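Local coordinates for putative secreted endoglycosylceramidase (Rhodococcus hoagii, PDB 6JYZ), which probably hydrolyses the O-glycosidic bond that joins the glycan to ceramide in galactose-linked glycosphingolipids, as a member of glycoside hydrolase family 5, at residues Gln443-Val452 with Gly465-Leu476; Met74-Val82 with Ala402-Arg411. One frame throughout, in Å; residues are numbered along the deposited sequence.

Contact 1: residues Gln443-Val452 with Gly465-Leu476; sequences QLDTVNVADV and GEAAGEYSVTTL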
# COMPACT_ATOMS: atom_id res chain seq x y z
N GLN A 443 -6.29 14.50 -27.03
CA GLN A 443 -7.30 14.96 -27.97
C GLN A 443 -8.62 14.55 -27.37
O GLN A 443 -8.98 13.40 -27.41
CB GLN A 443 -7.00 14.39 -29.36
CG GLN A 443 -5.73 14.94 -29.96
CD GLN A 443 -5.78 16.41 -30.26
OE1 GLN A 443 -6.85 16.99 -30.20
NE2 GLN A 443 -4.64 17.00 -30.54
N LEU A 444 -9.34 15.52 -26.76
CA LEU A 444 -10.49 15.20 -25.92
C LEU A 444 -11.79 15.82 -26.40
O LEU A 444 -11.70 16.89 -27.08
CB LEU A 444 -10.22 15.73 -24.50
CG LEU A 444 -8.91 15.21 -23.90
CD1 LEU A 444 -8.69 15.87 -22.53
CD2 LEU A 444 -8.96 13.68 -23.80
N ASP A 445 -12.91 15.23 -26.12
CA ASP A 445 -14.24 15.80 -26.26
C ASP A 445 -14.74 16.06 -24.86
O ASP A 445 -14.85 15.14 -24.03
CB ASP A 445 -15.29 14.83 -26.87
CG ASP A 445 -16.69 15.42 -27.10
OD1 ASP A 445 -16.89 16.64 -26.86
OD2 ASP A 445 -17.60 14.69 -27.55
N THR A 446 -14.94 17.32 -24.50
CA THR A 446 -15.32 17.72 -23.19
C THR A 446 -16.74 18.27 -23.10
O THR A 446 -16.94 19.52 -23.28
CB THR A 446 -14.44 18.85 -22.68
OG1 THR A 446 -14.37 19.91 -23.67
CG2 THR A 446 -13.02 18.39 -22.50
N VAL A 447 -17.70 17.47 -22.71
CA VAL A 447 -19.10 17.85 -22.76
C VAL A 447 -19.49 18.44 -21.44
O VAL A 447 -19.46 17.75 -20.40
CB VAL A 447 -19.98 16.63 -23.10
CG1 VAL A 447 -21.44 17.00 -23.06
CG2 VAL A 447 -19.54 16.05 -24.42
N ASN A 448 -19.90 19.72 -21.44
CA ASN A 448 -20.36 20.44 -20.25
C ASN A 448 -19.27 20.64 -19.22
O ASN A 448 -19.46 20.48 -18.01
CB ASN A 448 -21.60 19.85 -19.55
CG ASN A 448 -22.73 19.58 -20.49
OD1 ASN A 448 -22.95 20.36 -21.45
ND2 ASN A 448 -23.51 18.54 -20.30
N VAL A 449 -18.08 20.96 -19.70
CA VAL A 449 -16.96 21.33 -18.86
C VAL A 449 -16.54 22.75 -19.25
O VAL A 449 -16.11 22.95 -20.40
CB VAL A 449 -15.81 20.33 -19.00
CG1 VAL A 449 -14.71 20.70 -17.98
CG2 VAL A 449 -16.33 18.90 -18.77
N ALA A 450 -16.63 23.68 -18.29
CA ALA A 450 -16.23 25.07 -18.53
C ALA A 450 -14.78 25.27 -18.18
O ALA A 450 -14.21 24.63 -17.32
CB ALA A 450 -17.08 25.96 -17.66
N ASP A 451 -14.15 26.26 -18.84
CA ASP A 451 -12.80 26.71 -18.49
C ASP A 451 -11.78 25.57 -18.57
O ASP A 451 -10.91 25.47 -17.74
CB ASP A 451 -12.76 27.49 -17.18
CG ASP A 451 -13.63 28.74 -17.31
OD1 ASP A 451 -13.67 29.33 -18.44
OD2 ASP A 451 -14.30 29.09 -16.33
N VAL A 452 -11.93 24.70 -19.57
CA VAL A 452 -10.97 23.62 -19.70
C VAL A 452 -9.56 24.13 -19.89
O VAL A 452 -9.39 25.05 -20.77
CB VAL A 452 -11.33 22.69 -20.86
CG1 VAL A 452 -10.17 21.82 -21.27
CG2 VAL A 452 -12.51 21.81 -20.48
N GLY A 465 -11.01 21.62 -15.29
CA GLY A 465 -12.19 22.24 -15.82
C GLY A 465 -13.32 22.23 -14.82
O GLY A 465 -13.15 21.61 -13.75
N GLU A 466 -14.40 22.93 -15.03
CA GLU A 466 -15.47 23.04 -14.06
C GLU A 466 -16.74 22.38 -14.57
O GLU A 466 -17.22 22.70 -15.67
CB GLU A 466 -15.83 24.53 -13.83
CG GLU A 466 -16.66 24.76 -12.57
CD GLU A 466 -16.04 24.50 -11.19
OE1 GLU A 466 -14.80 24.35 -11.11
OE2 GLU A 466 -16.80 24.46 -10.19
N ALA A 467 -17.36 21.54 -13.72
CA ALA A 467 -18.61 20.87 -14.03
C ALA A 467 -19.70 21.49 -13.18
O ALA A 467 -19.43 21.95 -12.06
CB ALA A 467 -18.47 19.37 -13.71
N ALA A 468 -20.94 21.39 -13.67
CA ALA A 468 -22.11 21.89 -12.95
C ALA A 468 -23.33 21.09 -13.34
O ALA A 468 -24.40 21.58 -13.66
CB ALA A 468 -22.26 23.37 -13.24
N GLY A 469 -23.22 19.76 -13.34
CA GLY A 469 -24.29 18.87 -13.79
C GLY A 469 -23.66 17.66 -14.49
O GLY A 469 -22.51 17.27 -14.17
N GLU A 470 -24.35 17.07 -15.44
CA GLU A 470 -23.79 15.96 -16.19
C GLU A 470 -22.58 16.45 -16.96
O GLU A 470 -22.65 17.53 -17.61
CB GLU A 470 -24.80 15.41 -17.20
CG GLU A 470 -25.94 14.62 -16.58
CD GLU A 470 -26.76 13.84 -17.62
OE1 GLU A 470 -26.61 14.09 -18.83
OE2 GLU A 470 -27.55 13.00 -17.18
N TYR A 471 -21.55 15.66 -17.09
CA TYR A 471 -20.39 15.98 -17.88
C TYR A 471 -19.66 14.75 -18.37
O TYR A 471 -19.87 13.66 -17.79
CB TYR A 471 -19.40 16.86 -17.10
CG TYR A 471 -18.82 16.14 -15.89
CD1 TYR A 471 -17.65 15.36 -16.02
CD2 TYR A 471 -19.47 16.17 -14.68
CE1 TYR A 471 -17.21 14.59 -14.93
CE2 TYR A 471 -19.01 15.44 -13.57
CZ TYR A 471 -17.91 14.64 -13.74
OH TYR A 471 -17.45 13.94 -12.62
N SER A 472 -18.83 14.88 -19.35
CA SER A 472 -17.98 13.77 -19.75
C SER A 472 -16.72 14.33 -20.34
O SER A 472 -16.69 15.44 -20.91
CB SER A 472 -18.66 12.79 -20.66
OG SER A 472 -19.01 13.49 -21.90
N VAL A 473 -15.64 13.58 -20.26
CA VAL A 473 -14.37 13.91 -20.86
C VAL A 473 -13.88 12.66 -21.53
O VAL A 473 -13.52 11.67 -20.83
CB VAL A 473 -13.30 14.45 -19.87
CG1 VAL A 473 -12.05 14.79 -20.63
CG2 VAL A 473 -13.85 15.59 -19.06
N THR A 474 -13.88 12.57 -22.86
CA THR A 474 -13.60 11.32 -23.55
C THR A 474 -12.59 11.59 -24.65
O THR A 474 -12.31 12.70 -25.13
CB THR A 474 -14.90 10.49 -23.79
OG1 THR A 474 -15.74 11.23 -24.62
CG2 THR A 474 -15.81 10.19 -22.60
N THR A 475 -11.89 10.54 -25.03
CA THR A 475 -11.18 10.63 -26.32
C THR A 475 -12.11 10.62 -27.54
O THR A 475 -13.16 9.96 -27.62
CB THR A 475 -10.18 9.50 -26.48
OG1 THR A 475 -10.96 8.33 -26.50
CG2 THR A 475 -9.36 9.34 -25.21
N LEU A 476 -11.69 11.47 -28.49
CA LEU A 476 -12.45 11.78 -29.70
C LEU A 476 -12.56 10.55 -30.61
O LEU A 476 -11.48 9.96 -30.87
CB LEU A 476 -11.64 12.88 -30.37
CG LEU A 476 -11.87 14.24 -29.74
CD1 LEU A 476 -11.11 15.30 -30.50
CD2 LEU A 476 -13.37 14.55 -29.72
O HOH W 1 -17.07 13.43 -23.80
O HOH W 2 -21.44 20.05 -16.23
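D445 and V447 pair with T474 and S472 as the hydrogen-bonded rungs of an antiparallel beta ladder, in which 444-447 forms an outer strand of a four-stranded sheet beside the C-terminal strand 471-475. Each rung carries two backbone bonds; the shortest, from D445 N to T474 O, measures 2.8 Å and is nearly straight at 166°. The two faces of the ladder differ. On one, the hydroxyls of S472 and T474 share water 1, which also donates to D445 O, so the short hydroxyl side chains suit a place where one water ties them to a backbone carbonyl; V447 sets its CB 3.5 Å from S472 OG. On the other, V473 is the apolar hub: its CG1 meets L444 CD1 at 4.0 Å and its CG2 meets V449 CG2 at 4.1 Å. V449 also reaches strand 460-467: its CG1, anti to the backbone N (chi1 -174°), lies 3.7 Å from G465 CA, an approach allowed by the absence of a side chain on G465. Past N448 the chain leaves strand 471-475 and pairs A450 with E466 of strand 460-467, which belongs to the neighbouring sheet. Farther out, F424 and Y436 pack against V473, and Y471 sends its hydroxyl to P414 O. At the corner, N448 ND2 donates to E470 O over 3.0 Å, approaching from 40° above the carbonyl plane.

Contact 2: residues Met74-Val82 with Ala402-Arg411; sequences MAALGFDVV and AEQLARAYPR. With IPA (isopropyl alcohol), chain C.
Y409 drives its hydroxyl into the turn after helix 68-75, donating from OH to G78 O at 2.7 Å. G78 ends that helix in a Schellman motif, and its positive phi (93°) suits glycine. Here segment 402-411 is docked on the link between helix 68-75 and barrel strand 81-86 of the family 5 (beta/alpha)8 fold. The tight part is buried. G78 O and D80 OD2 both lie at the edge of the Y409 ring, near its plane. The D80 carboxylate, turned 85° from the ring, packs across the hydroxyl without bonding it, CG 3.1 Å from Y409 OH: the angles are poor and the proton goes to G78 O. R43 N, of strand 38-47, bonds OD1 and helps fix the carboxylate. A406 CA points its hydrogen at L77 O (3.3 Å), a weak CA-H...O contact for a buried carbonyl with no conventional donor; the small methyl lets the backbones come this close. F79 turns its ring edge to L405, CE1 lying 3.7 Å from L405 O. A phenylalanine in place of Y409 would probably leave G78 O without its direct side-chain donor and the turn less firmly tied to strand 409-414. The looser side is the watery one around R411. D80 CB lies over one face of its guanidinium; water 3 accepts from NH1 and donates to G78 O, and water 4 lies between NH1 and F79 O. NE and NH2 bond an isopropyl alcohol, probably from the crystallisation liquor, that E433 also holds; NH2 donates to G117 O too. D80 OD2, 4.4 Å from R411 NE, probably attracts it without a salt bridge, so the one direct hydrogen bond across the contact is the tyrosine's, and R411 adds only water-mediated links.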
# COMPACT_ATOMS: atom_id res chain seq x y z
N MET A 74 7.55 9.85 -9.64
CA MET A 74 6.21 9.25 -9.48
C MET A 74 5.17 10.14 -10.12
O MET A 74 4.25 9.62 -10.80
CB MET A 74 5.87 9.14 -7.99
CG MET A 74 6.75 8.07 -7.33
SD MET A 74 6.49 8.14 -5.48
CE MET A 74 8.17 7.81 -4.96
N ALA A 75 5.26 11.45 -9.89
CA ALA A 75 4.29 12.37 -10.49
C ALA A 75 4.39 12.31 -12.03
O ALA A 75 3.36 12.53 -12.69
CB ALA A 75 4.53 13.75 -10.00
N ALA A 76 5.58 11.99 -12.57
CA ALA A 76 5.73 11.92 -14.02
C ALA A 76 5.11 10.67 -14.60
O ALA A 76 5.02 10.56 -15.85
CB ALA A 76 7.19 12.09 -14.35
N LEU A 77 4.66 9.69 -13.78
CA LEU A 77 3.83 8.58 -14.22
C LEU A 77 2.36 8.82 -13.90
O LEU A 77 1.56 7.89 -14.11
CB LEU A 77 4.31 7.27 -13.58
CG LEU A 77 5.71 6.90 -14.00
CD1 LEU A 77 6.29 5.82 -13.07
CD2 LEU A 77 5.75 6.39 -15.44
N GLY A 78 2.03 10.00 -13.37
CA GLY A 78 0.63 10.31 -13.10
C GLY A 78 0.17 9.97 -11.67
O GLY A 78 -0.98 10.25 -11.35
N PHE A 79 1.06 9.40 -10.84
CA PHE A 79 0.59 8.92 -9.53
C PHE A 79 0.19 10.07 -8.63
O PHE A 79 0.86 11.12 -8.61
CB PHE A 79 1.75 8.18 -8.87
CG PHE A 79 2.23 6.95 -9.56
CD1 PHE A 79 1.52 6.37 -10.61
CD2 PHE A 79 3.39 6.31 -9.11
CE1 PHE A 79 1.98 5.18 -11.21
CE2 PHE A 79 3.85 5.17 -9.73
CZ PHE A 79 3.14 4.59 -10.75
N ASP A 80 -0.89 9.88 -7.88
CA ASP A 80 -1.33 10.86 -6.91
C ASP A 80 -1.42 10.30 -5.47
O ASP A 80 -1.93 10.98 -4.61
CB ASP A 80 -2.68 11.49 -7.27
CG ASP A 80 -3.82 10.51 -7.22
OD1 ASP A 80 -3.59 9.32 -6.93
OD2 ASP A 80 -4.99 10.98 -7.46
N VAL A 81 -0.80 9.13 -5.26
CA VAL A 81 -0.71 8.61 -3.89
C VAL A 81 0.57 7.78 -3.83
O VAL A 81 1.05 7.23 -4.80
CB VAL A 81 -1.95 7.74 -3.52
CG1 VAL A 81 -1.95 6.39 -4.24
CG2 VAL A 81 -2.07 7.54 -2.02
N VAL A 82 1.07 7.70 -2.61
CA VAL A 82 2.15 6.77 -2.27
C VAL A 82 1.74 6.01 -1.00
O VAL A 82 1.16 6.59 -0.08
CB VAL A 82 3.46 7.52 -2.02
CG1 VAL A 82 3.33 8.58 -0.98
CG2 VAL A 82 4.57 6.59 -1.57
N ALA A 402 5.18 -0.06 -16.78
CA ALA A 402 5.06 1.37 -16.58
C ALA A 402 3.99 1.97 -17.48
O ALA A 402 3.27 2.87 -17.01
CB ALA A 402 6.36 2.12 -16.73
N GLU A 403 3.87 1.49 -18.73
CA GLU A 403 2.90 2.14 -19.59
C GLU A 403 1.49 1.86 -19.10
O GLU A 403 0.60 2.68 -19.31
CB GLU A 403 3.15 1.76 -21.04
CG GLU A 403 2.92 0.35 -21.43
CD GLU A 403 3.17 0.10 -22.93
OE1 GLU A 403 3.62 1.03 -23.64
OE2 GLU A 403 2.87 -1.00 -23.39
N GLN A 404 1.21 0.70 -18.49
CA GLN A 404 -0.10 0.49 -17.92
C GLN A 404 -0.34 1.35 -16.68
O GLN A 404 -1.43 1.91 -16.48
CB GLN A 404 -0.28 -0.99 -17.56
CG GLN A 404 -0.26 -1.93 -18.76
CD GLN A 404 -1.39 -1.60 -19.71
OE1 GLN A 404 -2.52 -1.31 -19.31
NE2 GLN A 404 -1.04 -1.73 -20.98
N LEU A 405 0.68 1.48 -15.84
CA LEU A 405 0.52 2.22 -14.61
C LEU A 405 0.32 3.71 -14.83
O LEU A 405 -0.26 4.41 -14.04
CB LEU A 405 1.72 2.00 -13.69
CG LEU A 405 1.97 0.54 -13.28
CD1 LEU A 405 3.16 0.50 -12.32
CD2 LEU A 405 0.74 -0.12 -12.68
N ALA A 406 0.83 4.22 -15.98
CA ALA A 406 0.72 5.65 -16.31
C ALA A 406 -0.60 5.99 -17.02
O ALA A 406 -0.75 7.16 -17.41
CB ALA A 406 1.91 6.08 -17.14
N ARG A 407 -1.48 5.05 -17.21
CA ARG A 407 -2.69 5.32 -17.98
C ARG A 407 -3.49 6.48 -17.43
O ARG A 407 -3.58 6.73 -16.22
CB ARG A 407 -3.57 4.07 -18.09
CG ARG A 407 -3.02 3.11 -19.15
CD ARG A 407 -3.59 1.69 -19.07
NE ARG A 407 -5.03 1.69 -19.09
CZ ARG A 407 -5.82 0.59 -18.95
NH1 ARG A 407 -5.25 -0.61 -18.89
NH2 ARG A 407 -7.12 0.76 -18.79
N ALA A 408 -4.15 7.21 -18.33
CA ALA A 408 -4.96 8.36 -18.00
C ALA A 408 -6.04 8.01 -16.98
O ALA A 408 -6.67 6.90 -17.05
CB ALA A 408 -5.65 8.88 -19.30
N TYR A 409 -6.34 8.93 -16.07
CA TYR A 409 -7.45 8.74 -15.13
C TYR A 409 -7.86 10.08 -14.54
O TYR A 409 -7.03 10.99 -14.44
CB TYR A 409 -7.10 7.74 -13.98
CG TYR A 409 -6.09 8.25 -12.95
CD1 TYR A 409 -4.76 8.40 -13.30
CD2 TYR A 409 -6.50 8.58 -11.69
CE1 TYR A 409 -3.82 8.90 -12.39
CE2 TYR A 409 -5.57 9.06 -10.75
CZ TYR A 409 -4.26 9.24 -11.12
OH TYR A 409 -3.35 9.70 -10.17
N PRO A 410 -9.07 10.19 -14.04
CA PRO A 410 -9.50 11.37 -13.28
C PRO A 410 -8.99 11.26 -11.84
O PRO A 410 -9.36 10.31 -11.11
CB PRO A 410 -11.03 11.34 -13.35
CG PRO A 410 -11.35 9.83 -13.47
CD PRO A 410 -10.22 9.23 -14.27
N ARG A 411 -8.17 12.19 -11.42
CA ARG A 411 -7.72 12.28 -10.03
C ARG A 411 -8.86 12.66 -9.10
O ARG A 411 -9.04 12.08 -8.00
CB ARG A 411 -6.58 13.30 -9.89
CG ARG A 411 -5.33 12.95 -10.68
CD ARG A 411 -4.44 14.22 -10.79
NE ARG A 411 -4.09 14.82 -9.50
CZ ARG A 411 -2.91 14.73 -8.88
NH1 ARG A 411 -1.90 14.10 -9.40
NH2 ARG A 411 -2.85 15.31 -7.70
C1 IPA C . -6.70 14.55 -6.20
C2 IPA C . -6.55 16.03 -6.54
C3 IPA C . -5.79 16.83 -5.53
O2 IPA C . -5.82 16.18 -7.76
O HOH W 3 -1.52 12.92 -11.98
O HOH W 4 1.00 13.86 -8.95

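Overall arrangement
Contact 2 is the buried one, about 15 Å from the chain centre, and joins elements 320 residues apart: the family 5 (beta/alpha)8 barrel and the chain entering the C-terminal beta domain. Contact 1 lies about 32 Å out, near the domain's outer edge, between neighbouring stretches of that domain. The centres of contact 1 and contact 2 are about 20 Å apart, and the two do not touch; strands 409-414, 431-437 and 460-467 bridge the distance, and Y471 of contact 1 reaches the strand that begins in contact 2. The chemistry follows the place: repeated backbone pairing at the partly exposed margin, against one tyrosine bond, apolar packing round a glycine turn and an alanine, and a water-linked arginine at the domain junction.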